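Local atomic coordinates of clp gene regulator (ClgR) (Corynebacterium glutamicum, PDB entry 3F52), a protein that probably binds promoter DNA through a helix-turn-helix domain and activates transcription of its target genes. Residues Arg26-Ala31 with Glu62-Val68; Phe36-Lys40 with Ala79-Ser83; Leu33-Arg37 with Leu58-Arg63. All coordinates share one frame; numbering follows the deposited sequence.

Contact 1: Arg26-Ala31 with Glu62-Val68; sequences REALGA and ERGRKEV
Two salt bridges of opposite direction join Arg26 and Glu27, neighbours on helix 25-40, to the loop that follows helix 55-62. Arg26 NH2 meets Glu67 OE2 at 2.8 Å; the acceptor lies in the guanidinium plane but is reached on its anti side, 25° out of the carboxylate plane, and the two flat groups stand nearly at right angles (84°). In the second bridge the loop supplies the cation: Arg65 NH2 donates almost straight to the anti lone pair of Glu27 OE2 over 2.9 Å. Water 2 donates a hydrogen bond to the same Glu27 OE2 and accepts one from Arg65 NH1, completing a small ring with this ion pair.

Gly64 O is shared by both arginines. Arg65 NH2 donates to Gly64 O at 3.0 Å, from above the carbonyl plane, while Arg26 NE reaches it in a weak, bent bond. With CG between the backbone N and the carbonyl carbon (chi1 57°), the extended Arg26 chain passes beside this carbonyl on its way to Glu67.

Beneath the charges the backbones are in direct contact. Gly64, at positive phi in the Schellman motif ending helix 55-62, brings its CA to 3.6 Å from Glu27 CA, and its CA-H points at Arg26 O. Gly30 CA makes a similar CA-H...O contact with Glu62 O at 3.4 Å, and water 1 links Glu27 O to that same Glu62 O. Farther along, Leu29 CD2 and Val68 CG1 meet at 4.3 Å.

The pairing extends into the dimer: Glu71 of the second subunit also bridges to Arg26 NH2, and Ser70 of that subunit bonds to Glu67 OE2. Arg26, set between two carboxylates, thus ties the loop of its own chain to the subunit interface, where its positive charge is probably stabilised.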
loop_
_atom_site.group_PDB
_atom_site.type_symbol
_atom_site.label_atom_id
_atom_site.label_comp_id
_atom_site.label_asym_id
_atom_site.label_seq_id
_atom_site.Cartn_x
_atom_site.Cartn_y
_atom_site.Cartn_z
ATOM N N ARG B 26 -2.857 2.110 -5.347
ATOM C CA ARG B 26 -4.224 1.647 -5.162
ATOM C C ARG B 26 -4.695 0.787 -6.330
ATOM O O ARG B 26 -5.482 -0.117 -6.116
ATOM C CB ARG B 26 -5.206 2.798 -4.869
ATOM C CG ARG B 26 -5.239 3.902 -5.928
ATOM C CD ARG B 26 -6.522 4.738 -5.704
ATOM N NE ARG B 26 -6.661 5.857 -6.632
ATOM C CZ ARG B 26 -6.082 7.048 -6.484
ATOM N NH1 ARG B 26 -6.282 7.979 -7.405
ATOM N NH2 ARG B 26 -5.241 7.278 -5.455
ATOM N N GLU B 27 -4.236 1.103 -7.548
ATOM C CA GLU B 27 -4.477 0.291 -8.743
ATOM C C GLU B 27 -3.821 -1.083 -8.644
ATOM O O GLU B 27 -4.447 -2.101 -8.933
ATOM C CB GLU B 27 -3.966 1.018 -9.971
ATOM C CG GLU B 27 -4.819 2.269 -10.281
ATOM C CD GLU B 27 -4.267 3.133 -11.374
ATOM O OE1 GLU B 27 -3.045 3.077 -11.622
ATOM O OE2 GLU B 27 -5.059 3.895 -11.975
ATOM N N ALA B 28 -2.560 -1.102 -8.223
ATOM C CA ALA B 28 -1.831 -2.372 -8.100
ATOM C C ALA B 28 -2.465 -3.227 -6.971
ATOM O O ALA B 28 -2.699 -4.422 -7.141
ATOM C CB ALA B 28 -0.329 -2.084 -7.819
ATOM N N LEU B 29 -2.745 -2.616 -5.838
ATOM C CA LEU B 29 -3.403 -3.306 -4.731
ATOM C C LEU B 29 -4.787 -3.808 -5.121
ATOM O O LEU B 29 -5.180 -4.934 -4.765
ATOM C CB LEU B 29 -3.536 -2.347 -3.556
ATOM C CG LEU B 29 -3.504 -2.726 -2.088
ATOM C CD1 LEU B 29 -2.261 -3.560 -1.792
ATOM C CD2 LEU B 29 -3.507 -1.432 -1.186
ATOM N N GLY B 30 -5.543 -2.970 -5.841
ATOM C CA GLY B 30 -6.878 -3.417 -6.308
ATOM C C GLY B 30 -6.799 -4.622 -7.233
ATOM O O GLY B 30 -7.596 -5.554 -7.139
ATOM N N ALA B 31 -5.838 -4.608 -8.142
ATOM C CA ALA B 31 -5.642 -5.712 -9.082
ATOM C C ALA B 31 -5.254 -6.996 -8.325
ATOM O O ALA B 31 -5.730 -8.086 -8.668
ATOM C CB ALA B 31 -4.602 -5.354 -10.118
ATOM N N GLU B 62 -11.135 -2.503 -6.139
ATOM C CA GLU B 62 -10.492 -3.414 -7.099
ATOM C C GLU B 62 -10.016 -2.701 -8.363
ATOM O O GLU B 62 -8.984 -3.073 -8.934
ATOM C CB GLU B 62 -11.415 -4.564 -7.482
ATOM C CG GLU B 62 -11.640 -5.558 -6.356
ATOM C CD GLU B 62 -12.455 -6.793 -6.782
ATOM O OE1 GLU B 62 -13.006 -6.818 -7.902
ATOM O OE2 GLU B 62 -12.526 -7.752 -5.986
ATOM N N ARG B 63 -10.734 -1.641 -8.753
ATOM C CA ARG B 63 -10.370 -0.873 -9.940
ATOM C C ARG B 63 -9.369 0.273 -9.690
ATOM O O ARG B 63 -9.073 1.033 -10.606
ATOM C CB ARG B 63 -11.636 -0.352 -10.645
ATOM C CG ARG B 63 -12.329 -1.469 -11.434
ATOM C CD ARG B 63 -13.494 -0.957 -12.261
ATOM N NE ARG B 63 -14.622 -0.563 -11.423
ATOM C CZ ARG B 63 -14.924 0.688 -11.094
ATOM N NH1 ARG B 63 -15.995 0.908 -10.328
ATOM N NH2 ARG B 63 -14.189 1.711 -11.538
ATOM N N GLY B 64 -8.866 0.394 -8.462
ATOM C CA GLY B 64 -7.851 1.412 -8.149
ATOM C C GLY B 64 -8.459 2.779 -8.045
ATOM O O GLY B 64 -7.819 3.789 -8.349
ATOM N N ARG B 65 -9.722 2.825 -7.608
ATOM C CA ARG B 65 -10.422 4.110 -7.478
ATOM C C ARG B 65 -10.818 4.453 -6.043
ATOM O O ARG B 65 -11.607 5.390 -5.811
ATOM C CB ARG B 65 -11.639 4.130 -8.402
ATOM C CG ARG B 65 -11.278 3.834 -9.885
ATOM C CD ARG B 65 -10.400 4.989 -10.455
ATOM N NE ARG B 65 -10.004 4.765 -11.845
ATOM C CZ ARG B 65 -8.776 4.422 -12.237
ATOM N NH1 ARG B 65 -8.531 4.234 -13.543
ATOM N NH2 ARG B 65 -7.814 4.271 -11.343
ATOM N N LYS B 66 -10.276 3.698 -5.087
ATOM C CA LYS B 66 -10.437 4.023 -3.669
ATOM C C LYS B 66 -9.129 3.903 -2.932
ATOM O O LYS B 66 -8.417 2.915 -3.095
ATOM C CB LYS B 66 -11.409 3.048 -2.997
ATOM C CG LYS B 66 -12.813 3.206 -3.369
ATOM C CD LYS B 66 -13.465 4.343 -2.617
ATOM C CE LYS B 66 -14.966 4.298 -2.839
ATOM N NZ LYS B 66 -15.587 5.618 -2.582
ATOM N N GLU B 67 -8.829 4.885 -2.096
ATOM C CA GLU B 67 -7.747 4.745 -1.140
ATOM C C GLU B 67 -8.317 4.103 0.137
ATOM O O GLU B 67 -9.193 4.700 0.779
ATOM C CB GLU B 67 -7.170 6.122 -0.823
ATOM C CG GLU B 67 -6.299 6.734 -1.925
ATOM C CD GLU B 67 -4.963 6.004 -2.082
ATOM O OE1 GLU B 67 -4.274 5.689 -1.066
ATOM O OE2 GLU B 67 -4.615 5.722 -3.237
ATOM N N VAL B 68 -7.827 2.919 0.488
ATOM C CA VAL B 68 -8.389 2.089 1.580
ATOM C C VAL B 68 -7.565 2.317 2.840
ATOM O O VAL B 68 -6.346 2.436 2.746
ATOM C CB VAL B 68 -8.402 0.565 1.175
ATOM C CG1 VAL B 68 -6.998 -0.023 0.974
ATOM C CG2 VAL B 68 -9.168 -0.290 2.185
HETATM O O HOH W 1 -6.909 -1.912 -10.321
HETATM O O HOH W 2 -5.695 4.008 -14.497
#

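Contact 2: Phe36-Lys40 with Ala79-Ser83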
loop_
_atom_site.group_PDB
_atom_site.type_symbol
_atom_site.label_atom_id
_atom_site.label_comp_id
_atom_site.label_asym_id
_atom_site.label_seq_id
_atom_site.Cartn_x
_atom_site.Cartn_y
_atom_site.Cartn_z
ATOM N N PHE B 36 -6.812 -12.365 -5.920
ATOM C CA PHE B 36 -7.013 -13.225 -4.745
ATOM C C PHE B 36 -8.480 -13.655 -4.640
ATOM O O PHE B 36 -8.781 -14.790 -4.255
ATOM C CB PHE B 36 -6.603 -12.532 -3.443
ATOM C CG PHE B 36 -5.132 -12.653 -3.109
ATOM C CD1 PHE B 36 -4.182 -11.845 -3.750
ATOM C CD2 PHE B 36 -4.693 -13.565 -2.154
ATOM C CE1 PHE B 36 -2.810 -11.939 -3.436
ATOM C CE2 PHE B 36 -3.317 -13.671 -1.818
ATOM C CZ PHE B 36 -2.378 -12.857 -2.471
ATOM N N ARG B 37 -9.389 -12.745 -4.972
ATOM C CA ARG B 37 -10.827 -13.068 -4.969
ATOM C C ARG B 37 -11.170 -14.079 -6.056
ATOM O O ARG B 37 -11.929 -15.034 -5.821
ATOM C CB ARG B 37 -11.677 -11.793 -5.126
ATOM C CG ARG B 37 -13.177 -12.071 -5.139
ATOM C CD ARG B 37 -14.017 -10.796 -5.119
ATOM N NE ARG B 37 -13.853 -9.963 -6.309
ATOM C CZ ARG B 37 -14.376 -10.227 -7.506
ATOM N NH1 ARG B 37 -15.093 -11.332 -7.723
ATOM N NH2 ARG B 37 -14.179 -9.381 -8.504
ATOM N N ALA B 38 -10.608 -13.879 -7.246
ATOM C CA ALA B 38 -10.862 -14.780 -8.368
ATOM C C ALA B 38 -10.314 -16.166 -8.080
ATOM O O ALA B 38 -10.964 -17.169 -8.393
ATOM C CB ALA B 38 -10.273 -14.225 -9.649
ATOM N N ASP B 39 -9.128 -16.221 -7.473
ATOM C CA ASP B 39 -8.505 -17.493 -7.102
ATOM C C ASP B 39 -9.392 -18.281 -6.148
ATOM O O ASP B 39 -9.450 -19.511 -6.212
ATOM C CB ASP B 39 -7.136 -17.277 -6.438
ATOM C CG ASP B 39 -6.023 -16.939 -7.440
ATOM O OD1 ASP B 39 -6.230 -17.087 -8.667
ATOM O OD2 ASP B 39 -4.927 -16.527 -6.987
ATOM N N LYS B 40 -10.052 -17.564 -5.244
ATOM C CA LYS B 40 -10.871 -18.194 -4.216
ATOM C C LYS B 40 -12.267 -18.523 -4.745
ATOM O O LYS B 40 -13.040 -19.224 -4.083
ATOM C CB LYS B 40 -10.935 -17.308 -2.970
ATOM C CG LYS B 40 -10.915 -18.098 -1.691
ATOM C CD LYS B 40 -11.184 -17.227 -0.487
ATOM C CE LYS B 40 -11.140 -18.055 0.797
ATOM N NZ LYS B 40 -9.780 -18.612 1.075
ATOM N N ALA B 79 -11.225 -11.652 5.219
ATOM C CA ALA B 79 -12.378 -12.256 4.535
ATOM C C ALA B 79 -11.973 -13.148 3.347
ATOM O O ALA B 79 -12.650 -14.132 3.051
ATOM C CB ALA B 79 -13.352 -11.193 4.102
ATOM N N LEU B 80 -10.876 -12.810 2.675
ATOM C CA LEU B 80 -10.298 -13.658 1.619
ATOM C C LEU B 80 -9.426 -14.780 2.172
ATOM O O LEU B 80 -9.019 -15.681 1.430
ATOM C CB LEU B 80 -9.445 -12.812 0.660
ATOM C CG LEU B 80 -10.137 -11.931 -0.387
ATOM C CD1 LEU B 80 -9.153 -10.915 -0.951
ATOM C CD2 LEU B 80 -10.766 -12.791 -1.488
ATOM N N GLY B 81 -9.108 -14.723 3.461
ATOM C CA GLY B 81 -8.209 -15.708 4.066
ATOM C C GLY B 81 -6.783 -15.514 3.583
ATOM O O GLY B 81 -5.995 -16.461 3.553
ATOM N N ALA B 82 -6.460 -14.276 3.216
ATOM C CA ALA B 82 -5.154 -13.913 2.681
ATOM C C ALA B 82 -4.438 -13.024 3.690
ATOM O O ALA B 82 -5.097 -12.299 4.437
ATOM C CB ALA B 82 -5.338 -13.166 1.351
ATOM N N SER B 83 -3.106 -13.080 3.748
ATOM C CA SER B 83 -2.393 -12.059 4.536
ATOM C C SER B 83 -2.261 -10.773 3.732
ATOM O O SER B 83 -2.236 -10.805 2.500
ATOM C CB SER B 83 -1.019 -12.532 5.015
ATOM O OG SER B 83 -0.129 -12.717 3.925
#
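Leu80, at the end of helix 70-80, pushes its two methyl groups against the side of helix 25-40 within the all-helical, helix-turn-helix domain of the XRE type. Its CG lies beside its backbone N and anti to the carbonyl carbon (chi1 -77°), a setting that turns the isobutyl fork toward the neighbouring helix. One prong, Leu80 CD2, rests on the backbone of Arg37, 3.5 Å from Arg37 CA and 3.9 Å from Arg37 CB. The other, Leu80 CD1, meets Phe36 CB at 3.9 Å, so the fork straddles two consecutive residues of the helix.

Phe36 is the second main contributor. Beyond the methylene that touches Leu80, the Phe36 ring reaches past the end of helix 70-80 to Ala82 CB, which approaches obliquely, 3.6 Å from Phe36 CD2 and 3.8 Å from Phe36 CE2. Val87 of helix 84-92 packs on both Phe36 and Ala82, and Asp86 and Glu90 of the same helix also touch the Phe36 side chain. Phe36 as a whole thereby links helix 25-40 to the end of helix 70-80 and to helix 84-92.

The turn between those last two starts with a Schellman motif: Gly81, with positive phi, is the first residue to leave helical geometry, and Ser83 then serves as N-cap of the next helix, its OG bonded to Asp86 N. Lys40, third in buried surface, serves the C-terminal end of helix 70-80. Its chain is extended from CB to CE, and CD and CE lie alongside Leu80 O; the turn at chi4 (65°) then brings NZ to that oxygen. An ammonium group placed here would probably suit the partial negative charge of a helix C-terminus. Lys40 NZ donates to Leu80 O at 3.0 Å, arriving from above the carbonyl plane, 44° out of it.

Contact 3: Leu33-Arg37 with Leu58-Arg63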
loop_
_atom_site.group_PDB
_atom_site.type_symbol
_atom_site.label_atom_id
_atom_site.label_comp_id
_atom_site.label_asym_id
_atom_site.label_seq_id
_atom_site.Cartn_x
_atom_site.Cartn_y
_atom_site.Cartn_z
ATOM N N LEU B 33 -6.025 -7.709 -5.095
ATOM C CA LEU B 33 -7.252 -8.132 -4.399
ATOM C C LEU B 33 -8.186 -8.868 -5.332
ATOM O O LEU B 33 -8.721 -9.920 -4.972
ATOM C CB LEU B 33 -7.960 -6.931 -3.779
ATOM C CG LEU B 33 -7.287 -6.349 -2.514
ATOM C CD1 LEU B 33 -7.841 -4.961 -2.212
ATOM C CD2 LEU B 33 -7.441 -7.291 -1.283
ATOM N N ARG B 34 -8.369 -8.336 -6.536
ATOM C CA ARG B 34 -9.223 -8.994 -7.531
ATOM C C ARG B 34 -8.713 -10.405 -7.863
ATOM O O ARG B 34 -9.489 -11.369 -7.934
ATOM C CB ARG B 34 -9.326 -8.161 -8.811
ATOM C CG ARG B 34 -10.301 -8.789 -9.836
ATOM C CD ARG B 34 -10.262 -8.110 -11.217
ATOM N NE ARG B 34 -10.302 -6.642 -11.154
ATOM C CZ ARG B 34 -9.273 -5.841 -11.472
ATOM N NH1 ARG B 34 -9.419 -4.525 -11.376
ATOM N NH2 ARG B 34 -8.105 -6.354 -11.915
ATOM N N SER B 35 -7.398 -10.534 -8.040
ATOM C CA SER B 35 -6.841 -11.842 -8.352
ATOM C C SER B 35 -6.970 -12.831 -7.163
ATOM O O SER B 35 -7.274 -14.006 -7.388
ATOM C CB SER B 35 -5.414 -11.746 -8.921
ATOM O OG SER B 35 -4.467 -11.665 -7.896
ATOM N N PHE B 36 -6.812 -12.365 -5.920
ATOM C CA PHE B 36 -7.013 -13.225 -4.745
ATOM C C PHE B 36 -8.480 -13.655 -4.640
ATOM O O PHE B 36 -8.781 -14.790 -4.255
ATOM C CB PHE B 36 -6.603 -12.532 -3.443
ATOM C CG PHE B 36 -5.132 -12.653 -3.109
ATOM C CD1 PHE B 36 -4.182 -11.845 -3.750
ATOM C CD2 PHE B 36 -4.693 -13.565 -2.154
ATOM C CE1 PHE B 36 -2.810 -11.939 -3.436
ATOM C CE2 PHE B 36 -3.317 -13.671 -1.818
ATOM C CZ PHE B 36 -2.378 -12.857 -2.471
ATOM N N ARG B 37 -9.389 -12.745 -4.972
ATOM C CA ARG B 37 -10.827 -13.068 -4.969
ATOM C C ARG B 37 -11.170 -14.079 -6.056
ATOM O O ARG B 37 -11.929 -15.034 -5.821
ATOM C CB ARG B 37 -11.677 -11.793 -5.126
ATOM C CG ARG B 37 -13.177 -12.071 -5.139
ATOM C CD ARG B 37 -14.017 -10.796 -5.119
ATOM N NE ARG B 37 -13.853 -9.963 -6.309
ATOM C CZ ARG B 37 -14.376 -10.227 -7.506
ATOM N NH1 ARG B 37 -15.093 -11.332 -7.723
ATOM N NH2 ARG B 37 -14.179 -9.381 -8.504
ATOM N N LEU B 58 -16.304 -2.156 -3.124
ATOM C CA LEU B 58 -15.322 -3.179 -3.432
ATOM C C LEU B 58 -14.874 -3.091 -4.882
ATOM O O LEU B 58 -13.682 -3.242 -5.172
ATOM C CB LEU B 58 -15.874 -4.585 -3.136
ATOM C CG LEU B 58 -14.852 -5.711 -3.381
ATOM C CD1 LEU B 58 -13.517 -5.518 -2.617
ATOM C CD2 LEU B 58 -15.454 -7.090 -3.082
ATOM N N SER B 59 -15.828 -2.868 -5.783
ATOM C CA SER B 59 -15.528 -2.774 -7.205
ATOM C C SER B 59 -14.560 -1.606 -7.454
ATOM O O SER B 59 -13.547 -1.762 -8.156
ATOM C CB SER B 59 -16.805 -2.594 -8.002
ATOM O OG SER B 59 -16.509 -2.404 -9.376
ATOM N N GLU B 60 -14.873 -0.444 -6.872
ATOM C CA GLU B 60 -13.986 0.738 -6.965
ATOM C C GLU B 60 -12.608 0.500 -6.324
ATOM O O GLU B 60 -11.587 0.919 -6.872
ATOM C CB GLU B 60 -14.666 1.988 -6.393
ATOM C CG GLU B 60 -15.739 2.504 -7.348
ATOM C CD GLU B 60 -16.674 3.480 -6.700
ATOM O OE1 GLU B 60 -16.440 3.818 -5.506
ATOM O OE2 GLU B 60 -17.649 3.892 -7.382
ATOM N N LEU B 61 -12.571 -0.214 -5.195
ATOM C CA LEU B 61 -11.279 -0.610 -4.603
ATOM C C LEU B 61 -10.470 -1.478 -5.587
ATOM O O LEU B 61 -9.270 -1.224 -5.835
ATOM C CB LEU B 61 -11.502 -1.357 -3.280
ATOM C CG LEU B 61 -10.257 -1.942 -2.592
ATOM C CD1 LEU B 61 -9.176 -0.854 -2.385
ATOM C CD2 LEU B 61 -10.630 -2.608 -1.245
ATOM N N GLU B 62 -11.135 -2.503 -6.139
ATOM C CA GLU B 62 -10.492 -3.414 -7.099
ATOM C C GLU B 62 -10.016 -2.701 -8.363
ATOM O O GLU B 62 -8.984 -3.073 -8.934
ATOM C CB GLU B 62 -11.415 -4.564 -7.482
ATOM C CG GLU B 62 -11.640 -5.558 -6.356
ATOM C CD GLU B 62 -12.455 -6.793 -6.782
ATOM O OE1 GLU B 62 -13.006 -6.818 -7.902
ATOM O OE2 GLU B 62 -12.526 -7.752 -5.986
ATOM N N ARG B 63 -10.734 -1.641 -8.753
ATOM C CA ARG B 63 -10.370 -0.873 -9.940
ATOM C C ARG B 63 -9.369 0.273 -9.690
ATOM O O ARG B 63 -9.073 1.033 -10.606
ATOM C CB ARG B 63 -11.636 -0.352 -10.645
ATOM C CG ARG B 63 -12.329 -1.469 -11.434
ATOM C CD ARG B 63 -13.494 -0.957 -12.261
ATOM N NE ARG B 63 -14.622 -0.563 -11.423
ATOM C CZ ARG B 63 -14.924 0.688 -11.094
ATOM N NH1 ARG B 63 -15.995 0.908 -10.328
ATOM N NH2 ARG B 63 -14.189 1.711 -11.538
HETATM O O HOH W 3 -11.048 -8.526 -3.663
#
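Glu62 and Arg37 form the ionic link between helix 25-40 and helix 55-62, two members of the helical bundle that makes up this XRE-type helix-turn-helix domain. The short axis segments pass 10.6 Å apart at 117°, and the salt bridge connects side chains of the two helices. Arg37 grips the carboxylate side-on: Arg37 NE donates to Glu62 OE2 at 2.6 Å, nearly straight, and Arg37 NH2 to Glu62 OE1 at 2.9 Å. Both oxygens use their syn lone pairs, and guanidinium and carboxylate lie within 10° of coplanar, an alignment well suited to a two-pronged bridge. Arg37 is bent at chi3 (64°), which swings its NE-NH2 edge onto the acid. Its remaining nitrogen, NH1, bonds to Val42 O, so both ends of the guanidinium are held.

Water adds a further bond to the carboxylate. Water 3 donates to Glu62 OE2 and, weakly, to Leu33 O, connecting the buried acid to the backbone of helix 25-40.

Arg34 packs against the same glutamate without a salt bridge: its CB and CG pass near the carboxylate, Arg34 CG coming within 3.9 Å of Glu62 OE1, and its guanidinium plane is almost perpendicular to that group. The chain continues past it, carrying NH1 toward the main chain of Glu62 and Arg63.

Apolar contact lies on the inner side of the bundle. Leu33, also covered by Cys77 and Leu80 of helix 70-80 and by Val87 of helix 84-92, turns toward helix 55-62, where Leu33 CD1 packs against Leu61 CD2 at 3.8 Å and Leu61 CG at 3.9 Å.

Helix 25-40 is the element common to all three contacts. Its N-terminal part meets the loop after helix 55-62 (contact 1), its middle meets that helix itself (contact 3), and its C-terminal part meets the end of helix 70-80 (contact 2). Contacts 1 and 2 have centres about 15 Å apart and lie on opposite sides of the chain's centre; the centre of contact 3 lies about 7 Å from that of contact 1 and about 10 Å from that of contact 2. Glu62 and Arg63 belong to contacts 1 and 3, Phe36 and Arg37 to contacts 2 and 3. Leu80 CD1 packs on Leu33 CD2 at 4.0 Å, joining contacts 2 and 3 through apolar side chains.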